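Local coordinates for carbohydrate deacetylase Agd3 (Neosartorya fumigata, PDB 6NWZ), which removes N-acetyl groups from the exopolysaccharide galactosaminogalactan, probably in a metal-dependent reaction, and is required for Aspergillus fumigatus biofilm formation, at residues Ile30-Ser35 against Ala81-Asp86; Met257-Asp262 against Gly303-Gly308; Val585-Val590 against Gly659-Thr664; Gly485-Pro490 against Asn600-Tyr605. One frame throughout, in Å; residues are numbered along the deposited sequence.

Interaction 1 of 4, residues Ile30-Ser35 against Ala81-Asp86; sequences IAKDSS and AEVSYD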
loop_
_atom_site.group_PDB
_atom_site.type_symbol
_atom_site.label_atom_id
_atom_site.label_comp_id
_atom_site.label_asym_id
_atom_site.label_seq_id
_atom_site.Cartn_x
_atom_site.Cartn_y
_atom_site.Cartn_z
ATOM N N ILE A 30 24.072 3.383 3.871
ATOM C CA ILE A 30 24.960 4.000 4.852
ATOM C C ILE A 30 24.253 5.217 5.427
ATOM O O ILE A 30 23.839 6.113 4.682
ATOM C CB ILE A 30 26.308 4.388 4.224
ATOM C CG1 ILE A 30 27.025 3.143 3.689
ATOM C CG2 ILE A 30 27.175 5.121 5.233
ATOM C CD1 ILE A 30 28.296 3.443 2.935
ATOM N N ALA A 31 24.117 5.254 6.752
ATOM C CA ALA A 31 23.420 6.344 7.420
ATOM C C ALA A 31 23.977 6.497 8.830
ATOM O O ALA A 31 24.779 5.683 9.294
ATOM C CB ALA A 31 21.905 6.107 7.445
ATOM N N LYS A 32 23.542 7.559 9.513
ATOM C CA LYS A 32 24.055 7.832 10.853
ATOM C C LYS A 32 23.319 7.026 11.918
ATOM O O LYS A 32 23.937 6.543 12.872
ATOM C CB LYS A 32 23.961 9.328 11.162
ATOM C CG LYS A 32 24.600 10.207 10.101
ATOM C CD LYS A 32 25.054 11.548 10.655
ATOM C CE LYS A 32 23.939 12.268 11.378
ATOM N NZ LYS A 32 24.412 13.573 11.911
ATOM N N ASP A 33 22.005 6.877 11.775
ATOM C CA ASP A 33 21.188 6.155 12.738
ATOM C C ASP A 33 20.085 5.427 11.984
ATOM O O ASP A 33 19.944 5.559 10.764
ATOM C CB ASP A 33 20.606 7.100 13.796
ATOM C CG ASP A 33 19.969 8.339 13.186
ATOM O OD1 ASP A 33 20.710 9.267 12.801
ATOM O OD2 ASP A 33 18.727 8.376 13.075
ATOM N N SER A 34 19.287 4.659 12.727
ATOM C CA SER A 34 18.222 3.881 12.104
ATOM C C SER A 34 17.150 4.772 11.487
ATOM O O SER A 34 16.543 4.399 10.475
ATOM C CB SER A 34 17.601 2.937 13.129
ATOM O OG SER A 34 17.106 3.668 14.236
ATOM N N SER A 35 16.898 5.946 12.072
ATOM C CA SER A 35 15.923 6.858 11.481
ATOM C C SER A 35 16.381 7.331 10.107
ATOM O O SER A 35 15.594 7.348 9.153
ATOM C CB SER A 35 15.687 8.052 12.406
ATOM O OG SER A 35 15.590 7.631 13.756
ATOM N N ALA A 81 22.867 12.094 3.915
ATOM C CA ALA A 81 23.457 13.266 4.564
ATOM C C ALA A 81 24.970 13.141 4.729
ATOM O O ALA A 81 25.552 13.731 5.644
ATOM C CB ALA A 81 22.794 13.542 5.918
ATOM N N GLU A 82 25.619 12.375 3.847
ATOM C CA GLU A 82 27.067 12.163 3.874
ATOM C C GLU A 82 27.567 11.668 5.229
ATOM O O GLU A 82 28.742 11.867 5.556
ATOM C CB GLU A 82 27.827 13.439 3.490
ATOM C CG GLU A 82 27.739 13.819 2.031
ATOM C CD GLU A 82 28.285 15.210 1.763
ATOM O OE1 GLU A 82 27.681 16.193 2.240
ATOM O OE2 GLU A 82 29.320 15.323 1.076
ATOM N N VAL A 83 26.705 11.001 6.004
ATOM C CA VAL A 83 26.926 10.670 7.414
ATOM C C VAL A 83 27.780 11.737 8.091
ATOM O O VAL A 83 28.851 11.453 8.641
ATOM C CB VAL A 83 27.527 9.259 7.589
ATOM C CG1 VAL A 83 26.495 8.219 7.215
ATOM C CG2 VAL A 83 28.802 9.052 6.774
ATOM N N SER A 84 27.290 12.974 8.071
ATOM C CA SER A 84 28.045 14.135 8.519
ATOM C C SER A 84 27.668 14.528 9.941
ATOM O O SER A 84 26.487 14.557 10.303
ATOM C CB SER A 84 27.814 15.321 7.584
ATOM O OG SER A 84 28.457 16.477 8.086
ATOM N N TYR A 85 28.683 14.844 10.739
ATOM C CA TYR A 85 28.506 15.328 12.099
ATOM C C TYR A 85 29.257 16.640 12.271
ATOM O O TYR A 85 30.173 16.959 11.508
ATOM C CB TYR A 85 29.016 14.324 13.136
ATOM C CG TYR A 85 28.289 13.002 13.180
ATOM C CD1 TYR A 85 28.616 11.973 12.303
ATOM C CD2 TYR A 85 27.305 12.767 14.128
ATOM C CE1 TYR A 85 27.964 10.755 12.359
ATOM C CE2 TYR A 85 26.649 11.556 14.193
ATOM C CZ TYR A 85 26.979 10.554 13.308
ATOM O OH TYR A 85 26.319 9.350 13.380
ATOM N N ASP A 86 28.866 17.398 13.293
ATOM C CA ASP A 86 29.569 18.625 13.664
ATOM C C ASP A 86 30.615 18.247 14.703
ATOM O O ASP A 86 30.290 17.995 15.867
ATOM C CB ASP A 86 28.601 19.679 14.191
ATOM C CG ASP A 86 29.296 20.985 14.574
ATOM O OD1 ASP A 86 30.518 21.116 14.344
ATOM O OD2 ASP A 86 28.615 21.887 15.111
#

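Interaction 2 of 4, residues Met257-Asp262 against Gly303-Gly308; sequences MFLVTD and GHNGNG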
loop_
_atom_site.group_PDB
_atom_site.type_symbol
_atom_site.label_atom_id
_atom_site.label_comp_id
_atom_site.label_asym_id
_atom_site.label_seq_id
_atom_site.Cartn_x
_atom_site.Cartn_y
_atom_site.Cartn_z
ATOM N N MET A 257 -23.138 -3.909 4.079
ATOM C CA MET A 257 -24.131 -4.024 3.018
ATOM C C MET A 257 -25.340 -4.818 3.499
ATOM O O MET A 257 -25.203 -5.859 4.151
ATOM C CB MET A 257 -23.536 -4.681 1.777
ATOM C CG MET A 257 -24.496 -4.751 0.588
ATOM S SD MET A 257 -25.067 -3.143 -0.026
ATOM C CE MET A 257 -23.510 -2.370 -0.449
ATOM N N PHE A 258 -26.527 -4.308 3.165
ATOM C CA PHE A 258 -27.864 -4.753 3.544
ATOM C C PHE A 258 -28.262 -4.248 4.929
ATOM O O PHE A 258 -29.411 -4.438 5.323
ATOM C CB PHE A 258 -28.049 -6.284 3.495
ATOM C CG PHE A 258 -28.059 -6.850 2.103
ATOM C CD1 PHE A 258 -29.246 -6.968 1.397
ATOM C CD2 PHE A 258 -26.883 -7.264 1.500
ATOM C CE1 PHE A 258 -29.258 -7.487 0.117
ATOM C CE2 PHE A 258 -26.890 -7.784 0.221
ATOM C CZ PHE A 258 -28.074 -7.896 -0.472
ATOM N N LEU A 259 -27.368 -3.606 5.673
ATOM C CA LEU A 259 -27.707 -3.059 6.977
ATOM C C LEU A 259 -28.198 -1.621 6.851
ATOM O O LEU A 259 -28.002 -0.952 5.833
ATOM C CB LEU A 259 -26.500 -3.100 7.919
ATOM C CG LEU A 259 -25.958 -4.453 8.378
ATOM C CD1 LEU A 259 -24.816 -4.268 9.368
ATOM C CD2 LEU A 259 -27.066 -5.298 8.980
ATOM N N VAL A 260 -28.843 -1.151 7.917
ATOM C CA VAL A 260 -29.194 0.252 8.096
ATOM C C VAL A 260 -28.240 0.840 9.125
ATOM O O VAL A 260 -28.037 0.254 10.196
ATOM C CB VAL A 260 -30.657 0.415 8.547
ATOM C CG1 VAL A 260 -30.982 1.879 8.797
ATOM C CG2 VAL A 260 -31.602 -0.174 7.518
ATOM N N THR A 261 -27.647 1.984 8.803
ATOM C CA THR A 261 -26.717 2.646 9.706
ATOM C C THR A 261 -27.284 4.003 10.094
ATOM O O THR A 261 -27.940 4.667 9.285
ATOM C CB THR A 261 -25.316 2.806 9.075
ATOM O OG1 THR A 261 -25.383 3.695 7.961
ATOM C CG2 THR A 261 -24.760 1.451 8.609
ATOM N N ASP A 262 -27.051 4.398 11.345
ATOM C CA ASP A 262 -27.506 5.692 11.832
ATOM C C ASP A 262 -26.557 6.787 11.360
ATOM O O ASP A 262 -25.345 6.714 11.589
ATOM C CB ASP A 262 -27.600 5.693 13.359
ATOM C CG ASP A 262 -28.541 4.623 13.894
ATOM O OD1 ASP A 262 -29.757 4.707 13.628
ATOM O OD2 ASP A 262 -28.062 3.695 14.581
ATOM N N GLY A 303 -18.817 -6.196 1.631
ATOM C CA GLY A 303 -18.998 -7.090 2.750
ATOM C C GLY A 303 -20.446 -7.085 3.196
ATOM O O GLY A 303 -20.986 -6.039 3.568
ATOM N N HIS A 304 -21.074 -8.261 3.155
ATOM C CA HIS A 304 -22.512 -8.397 3.338
ATOM C C HIS A 304 -22.861 -8.834 4.756
ATOM O O HIS A 304 -22.123 -9.579 5.400
ATOM C CB HIS A 304 -23.091 -9.416 2.354
ATOM C CG HIS A 304 -22.856 -9.077 0.916
ATOM N ND1 HIS A 304 -23.584 -8.115 0.252
ATOM C CD2 HIS A 304 -21.981 -9.579 0.012
ATOM C CE1 HIS A 304 -23.166 -8.036 -0.998
ATOM N NE2 HIS A 304 -22.194 -8.913 -1.170
ATOM N N ASN A 305 -24.022 -8.377 5.227
ATOM C CA ASN A 305 -24.637 -8.868 6.456
ATOM C C ASN A 305 -25.990 -9.462 6.081
ATOM O O ASN A 305 -26.951 -8.724 5.847
ATOM C CB ASN A 305 -24.790 -7.754 7.481
ATOM C CG ASN A 305 -23.467 -7.158 7.884
ATOM O OD1 ASN A 305 -23.023 -6.162 7.316
ATOM N ND2 ASN A 305 -22.823 -7.764 8.873
ATOM N N GLY A 306 -26.063 -10.795 6.035
ATOM C CA GLY A 306 -27.274 -11.451 5.574
ATOM C C GLY A 306 -28.508 -11.112 6.388
ATOM O O GLY A 306 -29.614 -11.049 5.842
ATOM N N ASN A 307 -28.346 -10.892 7.696
ATOM C CA ASN A 307 -29.506 -10.614 8.537
ATOM C C ASN A 307 -30.188 -9.312 8.134
ATOM O O ASN A 307 -31.405 -9.171 8.304
ATOM C CB ASN A 307 -29.094 -10.577 10.010
ATOM C CG ASN A 307 -30.286 -10.523 10.953
ATOM O OD1 ASN A 307 -31.069 -11.470 11.040
ATOM N ND2 ASN A 307 -30.417 -9.418 11.682
ATOM N N GLY A 308 -29.429 -8.357 7.592
ATOM C CA GLY A 308 -30.041 -7.147 7.073
ATOM C C GLY A 308 -30.970 -7.414 5.905
ATOM O O GLY A 308 -31.906 -6.646 5.658
#

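Interaction 3 of 4, residues Val585-Val590 against Gly659-Thr664; sequences VDWPLV and GSDPLT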
loop_
_atom_site.group_PDB
_atom_site.type_symbol
_atom_site.label_atom_id
_atom_site.label_comp_id
_atom_site.label_asym_id
_atom_site.label_seq_id
_atom_site.Cartn_x
_atom_site.Cartn_y
_atom_site.Cartn_z
ATOM N N VAL A 585 2.352 8.948 -11.813
ATOM C CA VAL A 585 2.985 7.770 -12.389
ATOM C C VAL A 585 2.090 7.206 -13.488
ATOM O O VAL A 585 0.916 7.562 -13.610
ATOM C CB VAL A 585 3.267 6.687 -11.331
ATOM C CG1 VAL A 585 4.141 7.238 -10.216
ATOM C CG2 VAL A 585 1.965 6.171 -10.766
ATOM N N ASP A 586 2.660 6.307 -14.294
ATOM C CA ASP A 586 1.892 5.591 -15.306
ATOM C C ASP A 586 1.665 4.129 -14.932
ATOM O O ASP A 586 1.284 3.323 -15.788
ATOM C CB ASP A 586 2.562 5.687 -16.677
ATOM C CG ASP A 586 3.954 5.090 -16.695
ATOM O OD1 ASP A 586 4.075 3.845 -16.726
ATOM O OD2 ASP A 586 4.929 5.868 -16.671
ATOM N N TRP A 587 1.883 3.770 -13.671
ATOM C CA TRP A 587 1.729 2.391 -13.247
ATOM C C TRP A 587 0.264 1.964 -13.315
ATOM O O TRP A 587 -0.645 2.796 -13.239
ATOM C CB TRP A 587 2.239 2.208 -11.820
ATOM C CG TRP A 587 3.606 2.763 -11.563
ATOM C CD1 TRP A 587 4.572 3.049 -12.486
ATOM C CD2 TRP A 587 4.156 3.103 -10.287
ATOM N NE1 TRP A 587 5.690 3.546 -11.859
ATOM C CE2 TRP A 587 5.458 3.589 -10.508
ATOM C CE3 TRP A 587 3.670 3.044 -8.978
ATOM C CZ2 TRP A 587 6.280 4.013 -9.469
ATOM C CZ3 TRP A 587 4.487 3.465 -7.949
ATOM C CH2 TRP A 587 5.777 3.943 -8.199
ATOM N N PRO A 588 0.013 0.668 -13.458
ATOM C CA PRO A 588 -1.361 0.171 -13.355
ATOM C C PRO A 588 -1.859 0.213 -11.918
ATOM O O PRO A 588 -1.086 0.216 -10.955
ATOM C CB PRO A 588 -1.259 -1.274 -13.861
ATOM C CG PRO A 588 0.039 -1.338 -14.609
ATOM C CD PRO A 588 0.945 -0.372 -13.914
ATOM N N LEU A 589 -3.182 0.263 -11.786
ATOM C CA LEU A 589 -3.866 0.030 -10.521
ATOM C C LEU A 589 -4.639 -1.272 -10.660
ATOM O O LEU A 589 -5.515 -1.387 -11.524
ATOM C CB LEU A 589 -4.809 1.179 -10.166
ATOM C CG LEU A 589 -4.183 2.519 -9.774
ATOM C CD1 LEU A 589 -5.240 3.610 -9.728
ATOM C CD2 LEU A 589 -3.487 2.406 -8.434
ATOM N N VAL A 590 -4.309 -2.253 -9.826
ATOM C CA VAL A 590 -4.901 -3.581 -9.923
ATOM C C VAL A 590 -5.649 -3.876 -8.632
ATOM O O VAL A 590 -5.056 -3.856 -7.547
ATOM C CB VAL A 590 -3.843 -4.656 -10.199
ATOM C CG1 VAL A 590 -4.505 -6.000 -10.298
ATOM C CG2 VAL A 590 -3.099 -4.333 -11.482
ATOM N N GLY A 659 0.415 -3.191 -18.508
ATOM C CA GLY A 659 0.621 -1.813 -18.927
ATOM C C GLY A 659 2.052 -1.586 -19.372
ATOM O O GLY A 659 2.609 -2.347 -20.172
ATOM N N SER A 660 2.663 -0.528 -18.838
ATOM C CA SER A 660 4.045 -0.182 -19.142
ATOM C C SER A 660 5.009 -0.638 -18.049
ATOM O O SER A 660 6.134 -0.132 -17.970
ATOM C CB SER A 660 4.169 1.326 -19.378
ATOM O OG SER A 660 3.700 2.064 -18.263
ATOM N N ASP A 661 4.590 -1.588 -17.214
ATOM C CA ASP A 661 5.457 -2.117 -16.178
ATOM C C ASP A 661 6.638 -2.856 -16.795
ATOM O O ASP A 661 6.575 -3.311 -17.940
ATOM C CB ASP A 661 4.695 -3.072 -15.264
ATOM C CG ASP A 661 3.888 -2.354 -14.207
ATOM O OD1 ASP A 661 4.174 -1.168 -13.936
ATOM O OD2 ASP A 661 2.975 -2.987 -13.634
ATOM N N PRO A 662 7.735 -2.978 -16.058
ATOM C CA PRO A 662 8.787 -3.916 -16.455
ATOM C C PRO A 662 8.304 -5.352 -16.307
ATOM O O PRO A 662 7.272 -5.638 -15.693
ATOM C CB PRO A 662 9.934 -3.603 -15.491
ATOM C CG PRO A 662 9.282 -2.921 -14.331
ATOM C CD PRO A 662 8.132 -2.156 -14.903
ATOM N N LEU A 663 9.072 -6.264 -16.894
ATOM C CA LEU A 663 8.759 -7.685 -16.831
ATOM C C LEU A 663 9.128 -8.237 -15.460
ATOM O O LEU A 663 10.285 -8.140 -15.036
ATOM C CB LEU A 663 9.500 -8.444 -17.927
ATOM C CG LEU A 663 9.402 -9.968 -17.874
ATOM C CD1 LEU A 663 7.947 -10.423 -17.882
ATOM C CD2 LEU A 663 10.155 -10.568 -19.041
ATOM N N THR A 664 8.151 -8.821 -14.770
ATOM C CA THR A 664 8.372 -9.501 -13.499
ATOM C C THR A 664 8.284 -11.004 -13.736
ATOM O O THR A 664 7.281 -11.493 -14.265
ATOM C CB THR A 664 7.350 -9.062 -12.446
ATOM O OG1 THR A 664 7.371 -7.635 -12.314
ATOM C CG2 THR A 664 7.663 -9.697 -11.097
HETATM O O HOH W 1 0.630 1.150 -17.387
HETATM O O HOH W 2 6.816 2.162 -15.958
#

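Interaction 4 of 4, residues Gly485-Pro490 against Asn600-Tyr605; sequences GMQVNP and NFLARY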
loop_
_atom_site.group_PDB
_atom_site.type_symbol
_atom_site.label_atom_id
_atom_site.label_comp_id
_atom_site.label_asym_id
_atom_site.label_seq_id
_atom_site.Cartn_x
_atom_site.Cartn_y
_atom_site.Cartn_z
ATOM N N GLY A 485 -2.784 -18.426 14.804
ATOM C CA GLY A 485 -2.795 -18.860 13.420
ATOM C C GLY A 485 -3.621 -18.002 12.487
ATOM O O GLY A 485 -3.454 -18.103 11.265
ATOM N N MET A 486 -4.513 -17.166 13.010
ATOM C CA MET A 486 -5.345 -16.341 12.145
ATOM C C MET A 486 -4.521 -15.198 11.563
ATOM O O MET A 486 -3.785 -14.520 12.285
ATOM C CB MET A 486 -6.543 -15.791 12.916
ATOM C CG MET A 486 -7.683 -15.307 12.028
ATOM S SD MET A 486 -8.605 -16.652 11.252
ATOM C CE MET A 486 -9.227 -17.511 12.694
ATOM N N GLN A 487 -4.648 -14.988 10.254
ATOM C CA GLN A 487 -3.876 -13.968 9.551
ATOM C C GLN A 487 -4.684 -12.676 9.486
ATOM O O GLN A 487 -5.773 -12.645 8.902
ATOM C CB GLN A 487 -3.501 -14.446 8.148
ATOM C CG GLN A 487 -2.609 -13.480 7.379
ATOM C CD GLN A 487 -2.321 -13.941 5.960
ATOM O OE1 GLN A 487 -2.332 -15.137 5.667
ATOM N NE2 GLN A 487 -2.068 -12.988 5.070
ATOM N N VAL A 488 -4.149 -11.615 10.080
ATOM C CA VAL A 488 -4.789 -10.306 10.097
ATOM C C VAL A 488 -4.079 -9.426 9.076
ATOM O O VAL A 488 -2.937 -9.005 9.288
ATOM C CB VAL A 488 -4.756 -9.675 11.495
ATOM C CG1 VAL A 488 -5.409 -8.299 11.468
ATOM C CG2 VAL A 488 -5.453 -10.579 12.496
ATOM N N ASN A 489 -4.756 -9.148 7.964
ATOM C CA ASN A 489 -4.177 -8.282 6.946
ATOM C C ASN A 489 -4.503 -6.823 7.251
ATOM O O ASN A 489 -5.612 -6.514 7.697
ATOM C CB ASN A 489 -4.706 -8.645 5.561
ATOM C CG ASN A 489 -4.514 -10.111 5.227
ATOM O OD1 ASN A 489 -3.413 -10.546 4.890
ATOM N ND2 ASN A 489 -5.593 -10.883 5.317
ATOM N N PRO A 490 -3.557 -5.919 7.017
ATOM C CA PRO A 490 -3.783 -4.507 7.347
ATOM C C PRO A 490 -4.826 -3.859 6.447
ATOM O O PRO A 490 -5.094 -4.305 5.328
ATOM C CB PRO A 490 -2.404 -3.871 7.143
ATOM C CG PRO A 490 -1.707 -4.785 6.181
ATOM C CD PRO A 490 -2.198 -6.163 6.502
ATOM N N ASN A 600 -1.241 -12.910 -1.254
ATOM C CA ASN A 600 0.002 -12.209 -1.571
ATOM C C ASN A 600 0.703 -11.713 -0.310
ATOM O O ASN A 600 1.937 -11.688 -0.251
ATOM C CB ASN A 600 -0.271 -11.043 -2.521
ATOM C CG ASN A 600 -0.869 -11.491 -3.837
ATOM O OD1 ASN A 600 -0.969 -12.687 -4.112
ATOM N ND2 ASN A 600 -1.263 -10.528 -4.665
ATOM N N PHE A 601 -0.063 -11.302 0.705
ATOM C CA PHE A 601 0.544 -10.924 1.976
ATOM C C PHE A 601 1.256 -12.110 2.615
ATOM O O PHE A 601 2.322 -11.953 3.223
ATOM C CB PHE A 601 -0.513 -10.361 2.925
ATOM C CG PHE A 601 -0.587 -8.863 2.936
ATOM C CD1 PHE A 601 0.434 -8.110 3.493
ATOM C CD2 PHE A 601 -1.686 -8.206 2.405
ATOM C CE1 PHE A 601 0.364 -6.724 3.511
ATOM C CE2 PHE A 601 -1.763 -6.824 2.421
ATOM C CZ PHE A 601 -0.736 -6.082 2.973
ATOM N N LEU A 602 0.681 -13.308 2.486
ATOM C CA LEU A 602 1.333 -14.498 3.022
ATOM C C LEU A 602 2.566 -14.864 2.206
ATOM O O LEU A 602 3.622 -15.174 2.771
ATOM C CB LEU A 602 0.349 -15.664 3.057
ATOM C CG LEU A 602 0.835 -16.908 3.795
ATOM C CD1 LEU A 602 0.992 -16.630 5.283
ATOM C CD2 LEU A 602 -0.130 -18.046 3.563
ATOM N N ALA A 603 2.455 -14.828 0.876
ATOM C CA ALA A 603 3.592 -15.165 0.027
ATOM C C ALA A 603 4.731 -14.170 0.206
ATOM O O ALA A 603 5.905 -14.560 0.228
ATOM C CB ALA A 603 3.154 -15.225 -1.435
ATOM N N ARG A 604 4.408 -12.880 0.326
ATOM C CA ARG A 604 5.438 -11.887 0.615
ATOM C C ARG A 604 6.149 -12.212 1.919
ATOM O O ARG A 604 7.383 -12.179 1.996
ATOM C CB ARG A 604 4.825 -10.489 0.678
ATOM C CG ARG A 604 5.748 -9.435 1.278
ATOM C CD ARG A 604 6.961 -9.207 0.393
ATOM N NE ARG A 604 8.074 -8.605 1.120
ATOM C CZ ARG A 604 8.464 -7.341 0.985
ATOM N NH1 ARG A 604 7.833 -6.535 0.145
ATOM N NH2 ARG A 604 9.491 -6.887 1.687
ATOM N N TYR A 605 5.380 -12.543 2.956
ATOM C CA TYR A 605 5.978 -12.856 4.247
ATOM C C TYR A 605 6.844 -14.107 4.166
ATOM O O TYR A 605 7.901 -14.180 4.802
ATOM C CB TYR A 605 4.883 -13.019 5.301
ATOM C CG TYR A 605 5.366 -13.637 6.590
ATOM C CD1 TYR A 605 5.984 -12.867 7.566
ATOM C CD2 TYR A 605 5.203 -14.996 6.834
ATOM C CE1 TYR A 605 6.428 -13.432 8.747
ATOM C CE2 TYR A 605 5.645 -15.570 8.011
ATOM C CZ TYR A 605 6.255 -14.785 8.963
ATOM O OH TYR A 605 6.692 -15.357 10.133
#

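Interaction 1 of 4, residues Ile30-Ser35 against Ala81-Asp86
K32 runs alongside Y85 in the opposite sense, its CD over one face of the ring, and reaches the backbone of S84, a worked example of one lysine using both greasy shaft and charged end. The shaft is near-extended at chi2 (-155°), which lays CD 3.7 Å from the Y85 ring centroid in a CH-pi contact. A bend at chi3 (-53°) then turns CE, bringing NZ to a cation-pi position over that ring, 3.9 Å from its centroid, while its N-H bonds S84 O at 2.8 Å. Carbonyl and ring thus grip one ammonium from two directions. The tightly packed part lies deeper. There the CG1 methyl of V83 sits 3.7 Å from CG2 of I30 and against the backbone of A31, all buried, and the CG of K32 covers the CA of V83. Outward the contact loosens: K32 and Y85 are partly exposed, and beyond them D33 N-caps helix 34-47, its OD2 accepting a weak bond from S35 N. Y85 OH is held by V56 O. Within the CBM87 region, the contact joins the end of strand 22-31, which pairs in parallel with strands 51-55 and 76-80, to strand 84-86, itself hairpinned against strand 93-95.

Interaction 2 of 4, residues Met257-Asp262 against Gly303-Gly308
M257 and H304 face each other across a parallel bridge, and two backbone hydrogen bonds fasten it. M257 N gives its proton to G303 O at 3.1 Å, and N305 N returns one to M257 O at 3.0 Å with an N-H...O angle of 162°. Both ends of M257 are therefore tied to the residues flanking H304, the usual pattern of parallel strands. A softer contact continues past the bridge, where the CA of G308 approaches F258 O at 3.3 Å in a C-H...O geometry; R272 also bonds that carbonyl. The side chains of M257 and H304 leave the sheet side by side; with CG of M257 set opposite its own nitrogen (chi1 -176°), it lies 3.5 Å from H304 ND1. From an oblique direction F258 brings the rim of its ring, CE2, to 3.3 Å from the same ND1, which lies in the plane of the phenyl. The two rings meet rim to rim, planes 51° apart, neither covering the other's face, while the other imidazole nitrogen, NE2, is hydrogen-bonded to H385. Farther along, L259 crosses N305 at about a right angle: CD1 rests 3.3 Å from OD1 of the amide, and CD2 of L259 packs on CB of N305 and CA of G308. Beyond this amide lie zinc ligands H388 and H392, and the N305 side chain comes about 5 Å from the metal itself, a plausible second-shell position. Adjacent parallel strands 252-257 and 300-304, ending here beside D256, are consistent with the distorted beta/alpha barrel of polysaccharide deacetylases, whose metal lies at the strands' C-terminal ends.

Interaction 3 of 4, residues Val585-Val590 against Gly659-Thr664
D586 and S660 meet because each folds its first side-chain bond back over its own backbone: CG of D586 stands between N and the carbonyl carbon (chi1 61°), and OG of S660 does likewise (chi1 57°). The serine hydroxyl donates to OD1 of D586. The 2.4 Å modelled between S660 OG and D586 OD1 is too short to be taken literally, and the details of the bond stay doubtful. Beside it a water couples the two backbones, giving a proton to D586 O at 2.8 Å and accepting one from S660 N at 3.0 Å. A second water lies between S660 O and OD1 of D586, its link to the carboxylate weak. Here the contact is polar and hydrated, with S660 exposed. Its inner half is different. D661 comes head-on toward P588, and its carboxylate straddles the ring carbon CD, with OD1 and OD2 each 3.3 Å away. The oxygens have stronger partners elsewhere: R246 forms a salt bridge with OD1 and R247 with OD2. R246 also makes a cation-pi contact with W587, whose NE1 is hydrogen-bonded to A156 O, so one arginine serves both segments. The loop after helix 569-584, in the deacetylase region, is joined in this way to the approach to strand 663-667 in the C-terminal region. A bound zinc ion lies about 4 Å from the D586 side chain. The chemistry implies a division of labour: serine and water join the solvent-facing side, whereas the buried carboxylate of D661 is probably kept ionised by two arginines as it lies against proline.

Interaction 4 of 4, residues Gly485-Pro490 against Asn600-Tyr605
F601 projects from its helix toward strand 487-489, touching Q487, N489 and P490 in turn. Its CB is met by two amides, with N489 OD1 3.5 Å away and Q487 NE2 at 3.7 Å. Next along, CG and CD2 both lie 3.8 Å from that same OD1, which approaches the ring obliquely. At the far end CZ abuts CG of P490 at 3.6 Å, and CE1 lies close to the same carbon. P490 also sets CD over one face of the phenyl, 4.1 Å from its centroid, a CH-pi contact displaced toward the rim. The Q487 side chain is fully extended (chi1 -176°, chi2 -177°), which carries its amide to the helix; there OE1 packs on CB and CD1 of L602. The two amides steady each other through a weak bond from Q487 NE2 to N489 OD1. Their firmer polar partners lie outside: S598 O for Q487 NE2 and C455 O for N489 ND2. The amide NH2 groups find backbone carbonyls, while N489 OD1 flanks the base of the ring and P490 covers its tip. The axes of 600-605 and 487-489 pass 10.1 Å apart at 106°, so helix 594-607 lies across a sheet in which strand 487-492 is paired with strands 454-456, 474-475 and 542-546.

Overall arrangement
From the N terminus, interaction 1 closes first, bridging 45 residues within the CBM87 region. Interaction 2 follows in series, closing a loop of 40 residues in the deacetylase region; its centre lies about 53 Å from that of interaction 1, on the opposite side of the chain's centre. Interactions 3 and 4 then cross: 485-490 opens, 585-590 begins before 600-605 closes it, and 659-664 comes last. Interaction 4 spans 109 residues and reaches the same sheet as interaction 2: interaction 2 joins two neighbouring strand ends of that sheet, and interaction 4 sets helix 594-607 on another of its strands. Interaction 3, with nearest atoms about 8 Å from interaction 4, joins the deacetylase to the C-terminal region.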